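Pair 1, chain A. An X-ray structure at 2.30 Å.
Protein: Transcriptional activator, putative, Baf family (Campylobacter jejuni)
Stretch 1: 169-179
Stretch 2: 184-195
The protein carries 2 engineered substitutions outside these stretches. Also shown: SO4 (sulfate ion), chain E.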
# COMPACT_ATOMS: atom_id res chain seq x y z
N LYS A 169 19.43 -14.08 -2.88
CA LYS A 169 19.94 -12.71 -2.67
C LYS A 169 19.80 -12.30 -1.21
O LYS A 169 18.76 -12.51 -0.63
CB LYS A 169 19.14 -11.73 -3.53
CG LYS A 169 19.76 -11.31 -4.82
CD LYS A 169 18.66 -11.03 -5.83
CE LYS A 169 19.27 -10.33 -7.02
NZ LYS A 169 20.39 -9.43 -6.50
N LYS A 170 20.83 -11.68 -0.64
CA LYS A 170 20.78 -11.18 0.73
C LYS A 170 19.94 -9.92 0.77
O LYS A 170 19.86 -9.21 -0.25
CB LYS A 170 22.20 -10.84 1.26
CG LYS A 170 23.39 -11.79 0.84
CD LYS A 170 23.78 -12.83 1.94
CE LYS A 170 25.03 -13.70 1.56
NZ LYS A 170 26.34 -13.26 2.17
N LEU A 171 19.30 -9.66 1.92
CA LEU A 171 18.52 -8.45 2.17
C LEU A 171 19.23 -7.54 3.12
O LEU A 171 19.77 -7.99 4.13
CB LEU A 171 17.21 -8.77 2.82
CG LEU A 171 16.06 -9.16 1.92
CD1 LEU A 171 15.07 -9.97 2.73
CD2 LEU A 171 15.46 -7.91 1.42
N TYR A 172 19.22 -6.25 2.79
CA TYR A 172 19.67 -5.24 3.70
C TYR A 172 18.45 -4.34 3.95
O TYR A 172 17.63 -4.14 3.03
CB TYR A 172 20.85 -4.52 3.09
CG TYR A 172 22.00 -5.47 2.73
CD1 TYR A 172 23.07 -5.64 3.60
CD2 TYR A 172 21.99 -6.20 1.54
CE1 TYR A 172 24.07 -6.45 3.31
CE2 TYR A 172 23.01 -7.05 1.23
CZ TYR A 172 24.05 -7.18 2.13
OH TYR A 172 25.11 -8.00 1.87
N PHE A 173 18.33 -3.86 5.19
CA PHE A 173 17.18 -3.10 5.63
C PHE A 173 17.69 -1.89 6.35
O PHE A 173 18.75 -1.96 6.99
CB PHE A 173 16.29 -3.90 6.61
CG PHE A 173 15.24 -4.72 5.95
CD1 PHE A 173 14.00 -4.18 5.64
CD2 PHE A 173 15.48 -6.05 5.66
CE1 PHE A 173 13.00 -4.96 5.00
CE2 PHE A 173 14.51 -6.82 5.05
CZ PHE A 173 13.25 -6.26 4.72
N THR A 174 16.95 -0.79 6.24
CA THR A 174 17.31 0.48 6.91
C THR A 174 16.06 1.29 7.10
O THR A 174 14.98 0.88 6.66
CB THR A 174 18.47 1.31 6.16
OG1 THR A 174 18.97 2.36 7.00
CG2 THR A 174 18.03 1.88 4.81
N GLY A 175 16.17 2.40 7.81
CA GLY A 175 15.01 3.25 8.03
C GLY A 175 14.25 2.94 9.32
O GLY A 175 14.46 1.88 9.93
N GLY A 176 13.39 3.88 9.74
CA GLY A 176 12.61 3.78 10.98
C GLY A 176 11.84 2.50 11.11
O GLY A 176 11.63 2.04 12.22
N ASP A 177 11.40 1.90 10.00
CA ASP A 177 10.60 0.66 10.08
C ASP A 177 11.36 -0.54 9.59
O ASP A 177 10.78 -1.60 9.39
CB ASP A 177 9.26 0.78 9.30
CG ASP A 177 8.23 1.66 10.02
OD1 ASP A 177 7.94 1.41 11.21
OD2 ASP A 177 7.68 2.60 9.39
N GLY A 178 12.65 -0.37 9.38
CA GLY A 178 13.46 -1.42 8.74
C GLY A 178 13.65 -2.68 9.61
O GLY A 178 13.50 -3.81 9.10
N GLN A 179 13.92 -2.47 10.92
CA GLN A 179 14.17 -3.59 11.87
C GLN A 179 12.94 -4.52 11.98
O GLN A 179 13.05 -5.76 11.86
CB GLN A 179 14.65 -3.10 13.27
CG GLN A 179 15.00 -4.29 14.25
CD GLN A 179 16.09 -5.23 13.72
OE1 GLN A 179 17.26 -4.92 13.78
NE2 GLN A 179 15.69 -6.38 13.18
N TYR A 184 11.03 -10.40 9.78
CA TYR A 184 10.30 -11.47 9.09
C TYR A 184 11.19 -12.36 8.20
O TYR A 184 10.69 -13.25 7.49
CB TYR A 184 9.26 -10.90 8.15
CG TYR A 184 8.05 -10.25 8.76
CD1 TYR A 184 7.18 -10.95 9.61
CD2 TYR A 184 7.72 -8.94 8.42
CE1 TYR A 184 6.04 -10.34 10.13
CE2 TYR A 184 6.58 -8.32 8.93
CZ TYR A 184 5.74 -9.03 9.78
OH TYR A 184 4.65 -8.36 10.27
N PHE A 185 12.50 -12.10 8.18
CA PHE A 185 13.36 -12.77 7.21
C PHE A 185 14.60 -13.32 7.87
O PHE A 185 15.17 -12.70 8.78
CB PHE A 185 13.80 -11.79 6.08
CG PHE A 185 12.66 -11.34 5.16
CD1 PHE A 185 12.25 -12.12 4.10
CD2 PHE A 185 12.05 -10.11 5.33
CE1 PHE A 185 11.21 -11.72 3.27
CE2 PHE A 185 11.02 -9.70 4.51
CZ PHE A 185 10.59 -10.50 3.48
N ASP A 186 15.04 -14.49 7.43
CA ASP A 186 16.40 -14.88 7.80
C ASP A 186 17.34 -14.55 6.66
O ASP A 186 16.90 -14.40 5.51
CB ASP A 186 16.49 -16.33 8.25
CG ASP A 186 16.19 -17.29 7.16
OD1 ASP A 186 17.19 -17.71 6.50
OD2 ASP A 186 15.00 -17.64 6.97
N HIS A 187 18.62 -14.40 6.98
CA HIS A 187 19.62 -13.97 6.00
C HIS A 187 19.41 -12.49 5.60
O HIS A 187 19.70 -12.09 4.47
CB HIS A 187 19.61 -14.89 4.76
CG HIS A 187 20.02 -16.31 5.04
ND1 HIS A 187 19.60 -17.38 4.25
CD2 HIS A 187 20.82 -16.85 6.00
CE1 HIS A 187 20.13 -18.50 4.72
NE2 HIS A 187 20.87 -18.21 5.78
N ALA A 188 18.91 -11.70 6.54
CA ALA A 188 18.71 -10.29 6.35
C ALA A 188 19.39 -9.52 7.46
O ALA A 188 19.37 -9.93 8.62
CB ALA A 188 17.25 -9.99 6.35
N ILE A 189 20.00 -8.39 7.10
CA ILE A 189 20.62 -7.49 8.04
C ILE A 189 19.77 -6.24 8.17
O ILE A 189 19.06 -5.88 7.25
CB ILE A 189 22.03 -7.12 7.58
CG1 ILE A 189 23.07 -7.82 8.45
CG2 ILE A 189 22.29 -5.60 7.71
CD1 ILE A 189 23.48 -9.21 7.95
N TYR A 190 19.84 -5.60 9.33
CA TYR A 190 19.29 -4.29 9.51
C TYR A 190 20.47 -3.41 9.89
O TYR A 190 21.27 -3.75 10.77
CB TYR A 190 18.17 -4.21 10.57
CG TYR A 190 17.84 -2.77 10.91
CD1 TYR A 190 17.05 -1.99 10.03
CD2 TYR A 190 18.35 -2.16 12.07
CE1 TYR A 190 16.79 -0.65 10.26
CE2 TYR A 190 18.04 -0.80 12.35
CZ TYR A 190 17.24 -0.06 11.41
OH TYR A 190 16.91 1.27 11.63
N ASP A 191 20.59 -2.28 9.19
CA ASP A 191 21.63 -1.34 9.42
C ASP A 191 20.95 0.03 9.31
O ASP A 191 20.57 0.47 8.23
CB ASP A 191 22.70 -1.56 8.38
CG ASP A 191 23.89 -0.66 8.55
OD1 ASP A 191 23.93 0.24 9.44
OD2 ASP A 191 24.83 -0.84 7.74
N LYS A 192 20.76 0.66 10.46
CA LYS A 192 20.21 2.00 10.57
C LYS A 192 21.00 3.00 9.75
O LYS A 192 20.46 4.01 9.31
CB LYS A 192 20.27 2.42 12.05
CG LYS A 192 19.75 3.81 12.38
CD LYS A 192 19.92 4.07 13.86
CE LYS A 192 19.05 5.22 14.30
NZ LYS A 192 19.67 5.88 15.52
N LEU A 193 22.28 2.71 9.55
CA LEU A 193 23.17 3.66 8.93
C LEU A 193 23.56 3.33 7.49
O LEU A 193 24.59 3.77 7.04
CB LEU A 193 24.45 3.82 9.75
CG LEU A 193 24.42 4.06 11.27
CD1 LEU A 193 25.80 3.76 11.85
CD2 LEU A 193 24.02 5.46 11.65
N LEU A 194 22.73 2.60 6.75
CA LEU A 194 23.11 2.25 5.38
C LEU A 194 23.56 3.42 4.49
O LEU A 194 24.54 3.31 3.73
CB LEU A 194 21.98 1.52 4.66
CG LEU A 194 22.15 0.04 4.49
CD1 LEU A 194 21.32 -0.39 3.32
CD2 LEU A 194 23.68 -0.37 4.29
N ILE A 195 22.81 4.51 4.58
CA ILE A 195 22.97 5.65 3.72
C ILE A 195 24.27 6.34 4.09
O ILE A 195 25.06 6.66 3.22
CB ILE A 195 21.72 6.60 3.84
CG1 ILE A 195 20.56 6.03 3.04
CG2 ILE A 195 21.99 7.94 3.26
CD1 ILE A 195 19.33 6.91 3.00
S SO4 E . 13.14 7.13 8.56
O1 SO4 E . 13.55 5.87 7.98
O2 SO4 E . 12.20 6.87 9.65
O3 SO4 E . 14.33 7.81 9.10
O4 SO4 E . 12.45 7.95 7.54
O HOH W 1 20.13 4.51 6.08

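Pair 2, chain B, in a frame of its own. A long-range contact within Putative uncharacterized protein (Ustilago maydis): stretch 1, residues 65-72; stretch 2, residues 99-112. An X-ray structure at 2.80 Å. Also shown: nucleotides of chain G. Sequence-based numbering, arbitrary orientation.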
# COMPACT_ATOMS: atom_id res chain seq x y z
N GLN B 65 24.45 -4.55 13.18
CA GLN B 65 25.19 -5.48 12.35
C GLN B 65 24.88 -6.93 12.74
O GLN B 65 24.69 -7.23 13.91
CB GLN B 65 26.68 -5.17 12.49
CG GLN B 65 27.65 -6.13 11.81
CD GLN B 65 27.86 -7.41 12.60
OE1 GLN B 65 28.21 -8.45 12.03
NE2 GLN B 65 27.65 -7.35 13.92
N ILE B 66 24.80 -7.83 11.78
CA ILE B 66 24.56 -9.22 12.10
C ILE B 66 25.21 -10.13 11.07
O ILE B 66 25.50 -9.67 9.96
CB ILE B 66 23.06 -9.54 12.26
CG1 ILE B 66 22.89 -10.89 12.94
CG2 ILE B 66 22.35 -9.50 10.91
CD1 ILE B 66 21.50 -11.12 13.48
N GLU B 67 25.48 -11.38 11.47
CA GLU B 67 25.99 -12.40 10.57
C GLU B 67 24.84 -13.10 9.91
O GLU B 67 23.88 -13.47 10.57
CB GLU B 67 26.80 -13.44 11.31
CG GLU B 67 28.29 -13.32 11.09
CD GLU B 67 28.95 -12.48 12.17
OE1 GLU B 67 29.21 -13.03 13.28
OE2 GLU B 67 29.21 -11.28 11.91
N VAL B 68 24.95 -13.28 8.61
CA VAL B 68 24.07 -14.20 7.90
C VAL B 68 24.88 -15.27 7.17
O VAL B 68 25.73 -14.97 6.34
CB VAL B 68 23.03 -13.47 7.00
CG1 VAL B 68 23.41 -12.01 6.76
CG2 VAL B 68 22.77 -14.24 5.71
N ARG B 69 24.66 -16.53 7.54
CA ARG B 69 25.35 -17.59 6.86
C ARG B 69 24.38 -18.38 6.01
O ARG B 69 23.27 -18.71 6.45
CB ARG B 69 26.13 -18.48 7.81
CG ARG B 69 25.39 -18.94 9.04
CD ARG B 69 26.32 -19.77 9.92
NE ARG B 69 27.50 -19.01 10.36
CZ ARG B 69 27.49 -18.08 11.31
NH1 ARG B 69 26.36 -17.77 11.94
NH2 ARG B 69 28.61 -17.44 11.62
N GLN B 70 24.80 -18.61 4.77
CA GLN B 70 24.00 -19.37 3.83
C GLN B 70 24.76 -20.62 3.45
O GLN B 70 25.99 -20.63 3.41
CB GLN B 70 23.60 -18.54 2.61
CG GLN B 70 24.62 -18.41 1.50
CD GLN B 70 24.05 -17.74 0.26
OE1 GLN B 70 24.79 -17.15 -0.54
NE2 GLN B 70 22.73 -17.82 0.10
N TRP B 71 24.01 -21.68 3.18
CA TRP B 71 24.59 -23.02 3.14
C TRP B 71 24.83 -23.52 1.75
O TRP B 71 24.06 -23.25 0.83
CB TRP B 71 23.74 -23.97 3.98
CG TRP B 71 23.64 -23.46 5.40
CD1 TRP B 71 22.73 -22.52 5.92
CD2 TRP B 71 24.54 -23.77 6.52
NE1 TRP B 71 22.99 -22.27 7.25
CE2 TRP B 71 24.05 -22.99 7.67
CE3 TRP B 71 25.64 -24.61 6.68
CZ2 TRP B 71 24.67 -23.05 8.91
CZ3 TRP B 71 26.25 -24.66 7.94
CH2 TRP B 71 25.78 -23.91 9.03
N LEU B 72 25.95 -24.21 1.59
CA LEU B 72 26.35 -24.73 0.30
C LEU B 72 26.01 -26.20 0.27
O LEU B 72 26.05 -26.86 1.31
CB LEU B 72 27.86 -24.57 0.14
CG LEU B 72 28.40 -23.19 0.52
CD1 LEU B 72 29.89 -23.27 0.80
CD2 LEU B 72 28.07 -22.18 -0.56
N SER B 99 19.92 -18.84 17.20
CA SER B 99 20.84 -18.60 18.29
C SER B 99 21.75 -19.80 18.54
O SER B 99 21.32 -20.96 18.55
CB SER B 99 20.11 -18.23 19.57
OG SER B 99 21.05 -17.82 20.54
N PHE B 100 23.02 -19.48 18.71
CA PHE B 100 24.04 -20.42 19.10
C PHE B 100 24.81 -19.68 20.17
O PHE B 100 25.21 -18.53 19.96
CB PHE B 100 24.95 -20.81 17.92
CG PHE B 100 25.67 -19.65 17.25
CD1 PHE B 100 27.05 -19.45 17.42
CD2 PHE B 100 24.98 -18.75 16.41
CE1 PHE B 100 27.71 -18.39 16.80
CE2 PHE B 100 25.65 -17.69 15.79
CZ PHE B 100 27.01 -17.52 15.98
N GLN B 101 24.96 -20.31 21.33
CA GLN B 101 25.92 -19.83 22.30
C GLN B 101 25.80 -18.32 22.53
O GLN B 101 26.78 -17.60 22.39
CB GLN B 101 27.31 -20.14 21.77
CG GLN B 101 27.37 -21.30 20.78
CD GLN B 101 28.76 -21.53 20.22
OE1 GLN B 101 29.31 -22.64 20.33
NE2 GLN B 101 29.35 -20.50 19.62
N ASN B 102 24.59 -17.84 22.84
CA ASN B 102 24.37 -16.42 23.12
C ASN B 102 24.57 -15.46 21.91
O ASN B 102 24.45 -14.24 22.06
CB ASN B 102 25.24 -15.97 24.31
CG ASN B 102 24.67 -14.77 25.05
OD1 ASN B 102 23.45 -14.63 25.20
ND2 ASN B 102 25.56 -13.90 25.53
N ARG B 103 24.87 -16.01 20.73
CA ARG B 103 24.96 -15.19 19.51
C ARG B 103 23.77 -15.37 18.59
O ARG B 103 23.23 -16.47 18.46
CB ARG B 103 26.25 -15.47 18.73
CG ARG B 103 27.51 -14.80 19.28
CD ARG B 103 28.62 -14.81 18.22
NE ARG B 103 29.93 -15.15 18.80
CZ ARG B 103 31.02 -14.39 18.72
NH1 ARG B 103 31.00 -13.23 18.08
NH2 ARG B 103 32.15 -14.80 19.28
N ARG B 104 23.38 -14.29 17.94
CA ARG B 104 22.27 -14.31 17.02
C ARG B 104 22.77 -14.12 15.62
O ARG B 104 23.58 -13.23 15.35
CB ARG B 104 21.31 -13.17 17.33
CG ARG B 104 20.51 -13.37 18.58
CD ARG B 104 19.66 -12.16 18.86
NE ARG B 104 19.01 -12.33 20.15
CZ ARG B 104 17.94 -11.67 20.54
NH1 ARG B 104 17.40 -10.77 19.73
NH2 ARG B 104 17.41 -11.90 21.71
N SER B 105 22.25 -14.93 14.72
CA SER B 105 22.57 -14.76 13.32
C SER B 105 21.44 -15.27 12.47
O SER B 105 20.63 -16.06 12.93
CB SER B 105 23.86 -15.50 12.97
OG SER B 105 23.78 -16.81 13.47
N ILE B 106 21.40 -14.80 11.24
CA ILE B 106 20.42 -15.26 10.31
C ILE B 106 20.93 -16.49 9.59
O ILE B 106 22.03 -16.50 9.05
CB ILE B 106 20.14 -14.18 9.27
CG1 ILE B 106 19.61 -12.90 9.95
CG2 ILE B 106 19.16 -14.70 8.23
CD1 ILE B 106 18.61 -13.15 11.06
N SER B 107 20.13 -17.54 9.60
CA SER B 107 20.38 -18.68 8.72
C SER B 107 19.57 -18.46 7.45
O SER B 107 18.35 -18.37 7.50
CB SER B 107 19.98 -19.98 9.38
OG SER B 107 19.68 -20.92 8.39
N SER B 108 20.27 -18.35 6.32
CA SER B 108 19.65 -17.90 5.07
C SER B 108 19.72 -18.91 3.96
O SER B 108 20.66 -19.69 3.88
CB SER B 108 20.31 -16.61 4.59
OG SER B 108 19.91 -16.28 3.26
N GLY B 109 18.74 -18.88 3.07
CA GLY B 109 18.79 -19.67 1.85
C GLY B 109 18.96 -18.73 0.69
O GLY B 109 19.73 -18.98 -0.23
N HIS B 110 18.23 -17.62 0.72
CA HIS B 110 18.22 -16.74 -0.42
C HIS B 110 18.79 -15.39 -0.09
O HIS B 110 18.52 -14.80 0.97
CB HIS B 110 16.81 -16.64 -0.98
CG HIS B 110 16.10 -17.98 -1.09
ND1 HIS B 110 16.16 -18.75 -2.20
CD2 HIS B 110 15.29 -18.66 -0.17
CE1 HIS B 110 15.42 -19.86 -2.01
NE2 HIS B 110 14.90 -19.81 -0.77
N MET B 111 19.61 -14.89 -1.02
CA MET B 111 20.26 -13.62 -0.82
C MET B 111 20.55 -13.00 -2.16
O MET B 111 21.36 -13.51 -2.91
CB MET B 111 21.55 -13.82 -0.05
CG MET B 111 21.74 -12.84 1.08
SD MET B 111 23.39 -12.99 1.80
CE MET B 111 23.43 -11.46 2.74
N ARG B 112 19.89 -11.90 -2.45
CA ARG B 112 19.98 -11.30 -3.78
C ARG B 112 20.39 -9.81 -3.80
O ARG B 112 19.91 -9.00 -3.01
CB ARG B 112 18.65 -11.51 -4.47
CG ARG B 112 18.27 -10.41 -5.43
CD ARG B 112 16.77 -10.37 -5.62
NE ARG B 112 16.12 -9.55 -4.62
CZ ARG B 112 14.83 -9.27 -4.65
NH1 ARG B 112 14.07 -9.76 -5.62
NH2 ARG B 112 14.28 -8.52 -3.71
P DT G 25 32.35 -24.83 12.09
OP1 DT G 25 32.05 -25.07 10.65
OP2 DT G 25 33.74 -25.02 12.59
O5' DT G 25 31.92 -23.32 12.39
C5' DT G 25 32.48 -22.56 13.48
C4' DT G 25 31.53 -21.45 13.84
O4' DT G 25 30.19 -21.97 13.85
C3' DT G 25 31.73 -20.85 15.23
O3' DT G 25 32.56 -19.68 15.16
C2' DT G 25 30.33 -20.47 15.67
C1' DT G 25 29.39 -21.12 14.65
N1 DT G 25 28.28 -21.92 15.21
C2 DT G 25 27.08 -21.93 14.53
O2 DT G 25 26.89 -21.33 13.49
N3 DT G 25 26.09 -22.69 15.13
C4 DT G 25 26.18 -23.41 16.30
O4 DT G 25 25.21 -24.03 16.72
C5 DT G 25 27.47 -23.35 16.96
C7 DT G 25 27.66 -24.10 18.24
C6 DT G 25 28.44 -22.62 16.39
P DT G 21 15.64 -23.40 0.72
OP1 DT G 21 15.62 -22.72 -0.60
OP2 DT G 21 15.66 -24.89 0.78
O5' DT G 21 16.91 -22.86 1.50
C5' DT G 21 18.21 -23.48 1.35
C4' DT G 21 18.79 -23.83 2.70
O4' DT G 21 18.60 -22.74 3.63
C3' DT G 21 18.21 -25.09 3.36
O3' DT G 21 19.24 -26.03 3.70
C2' DT G 21 17.39 -24.56 4.53
C1' DT G 21 17.97 -23.18 4.82
N1 DT G 21 16.98 -22.14 5.21
C2 DT G 21 16.89 -21.77 6.54
O2 DT G 21 17.57 -22.27 7.42
N3 DT G 21 15.95 -20.80 6.79
C4 DT G 21 15.13 -20.17 5.88
O4 DT G 21 14.33 -19.31 6.26
C5 DT G 21 15.28 -20.60 4.51
C7 DT G 21 14.43 -19.97 3.45
C6 DT G 21 16.19 -21.55 4.25
P DT G 23 23.49 -28.50 6.85
OP1 DT G 23 23.33 -27.04 6.61
OP2 DT G 23 23.96 -29.38 5.74
O5' DT G 23 24.51 -28.68 8.07
C5' DT G 23 25.17 -27.56 8.67
C4' DT G 23 25.22 -27.72 10.17
O4' DT G 23 23.89 -27.54 10.71
C3' DT G 23 25.68 -29.09 10.65
O3' DT G 23 27.08 -29.02 10.99
C2' DT G 23 24.85 -29.35 11.90
C1' DT G 23 23.63 -28.45 11.77
N1 DT G 23 22.36 -29.14 11.47
C2 DT G 23 21.20 -28.39 11.41
O2 DT G 23 21.17 -27.19 11.60
N3 DT G 23 20.07 -29.11 11.11
C4 DT G 23 19.98 -30.47 10.88
O4 DT G 23 18.89 -30.98 10.63
C5 DT G 23 21.23 -31.19 10.95
C7 DT G 23 21.24 -32.67 10.71
C6 DT G 23 22.34 -30.50 11.24

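The sharpest difference lies at one matched strand position, Y190(A) in pair 1 and S107(B) in pair 2. The tyrosine ring reaches forward along its strand, against the turn and helix start that follow the first strand: Q179(A) CB sits over the ring face, 4.0 Å from the centroid of the Y190(A) ring, and Y190(A) OH donates to G175(A) O at 3.0 Å. The serine has a short side chain, and its hydroxyl meets nucleic acid, S107(B) OG donating to O2 of DT21 of chain G at 2.7 Å.

Around this position the backbones agree, with an RMSD of 1.0 Å over 14 central residues. In both pairs two neighbouring parallel strands approach to 4.7 Å between axes, though their directions diverge by 21° in pair 1 and 40° in pair 2. L171(A) to T174(A) match E67(B) to Q70(B), and A188(A) to D191(A) match S105(B) to S108(B). The same ladder of three hydrogen bonds joins them. In pair 1, I189(A) N donates to L171(A) O (3.0 Å), F173(A) N to I189(A) O (3.0 Å, weak) and D191(A) N to F173(A) O (2.9 Å). In pair 2, I106(B) N donates to E67(B) O (2.9 Å), R69(B) N to I106(B) O (3.0 Å) and S108(B) N to R69(B) O (3.0 Å).

On the face carrying L171(A), F173(A), A188(A) and Y190(A), pair 1 packs hydrocarbon: L171(A) CB lies 3.7 Å from A188(A) CB, and L171(A) CD1 covers the F185(A) ring face, 3.9 Å from its centroid. The corresponding face of pair 2 is polar. R69(B) replaces F173(A), and its side chain extends back along the neighbouring strand, placing NH1 3.1 Å from S105(B) OG, with O2 of DT25 of chain G over one guanidinium face.

On the other face the matched central pairs are apolar contacts in both, although in pair 2 Q70(B) and S108(B) share that face. Y172(A) CD1 meets I189(A) CG2 at 4.2 Å; the smaller V68(B) brings its CB within 3.7 Å of I106(B) CB. Past the paired strands, L194(A), at the start of a helix, brings CD1 to 4.2 Å from Y172(A) CB, and the matched M111(B), in the strand after the corner, brings CE to 4.1 Å from V68(B) CG1.

T174(A) and Q70(B) both address the departing chain. The short threonine donates from OG1 to D191(A) O at 2.8 Å, within a type I turn from D191(A) to L194(A), and accepts from water 1 at 2.6 Å from OG1. The longer glutamine extends farther along, its NE2 lying 3.2 Å from G109(B) O, where the chain turns a corner.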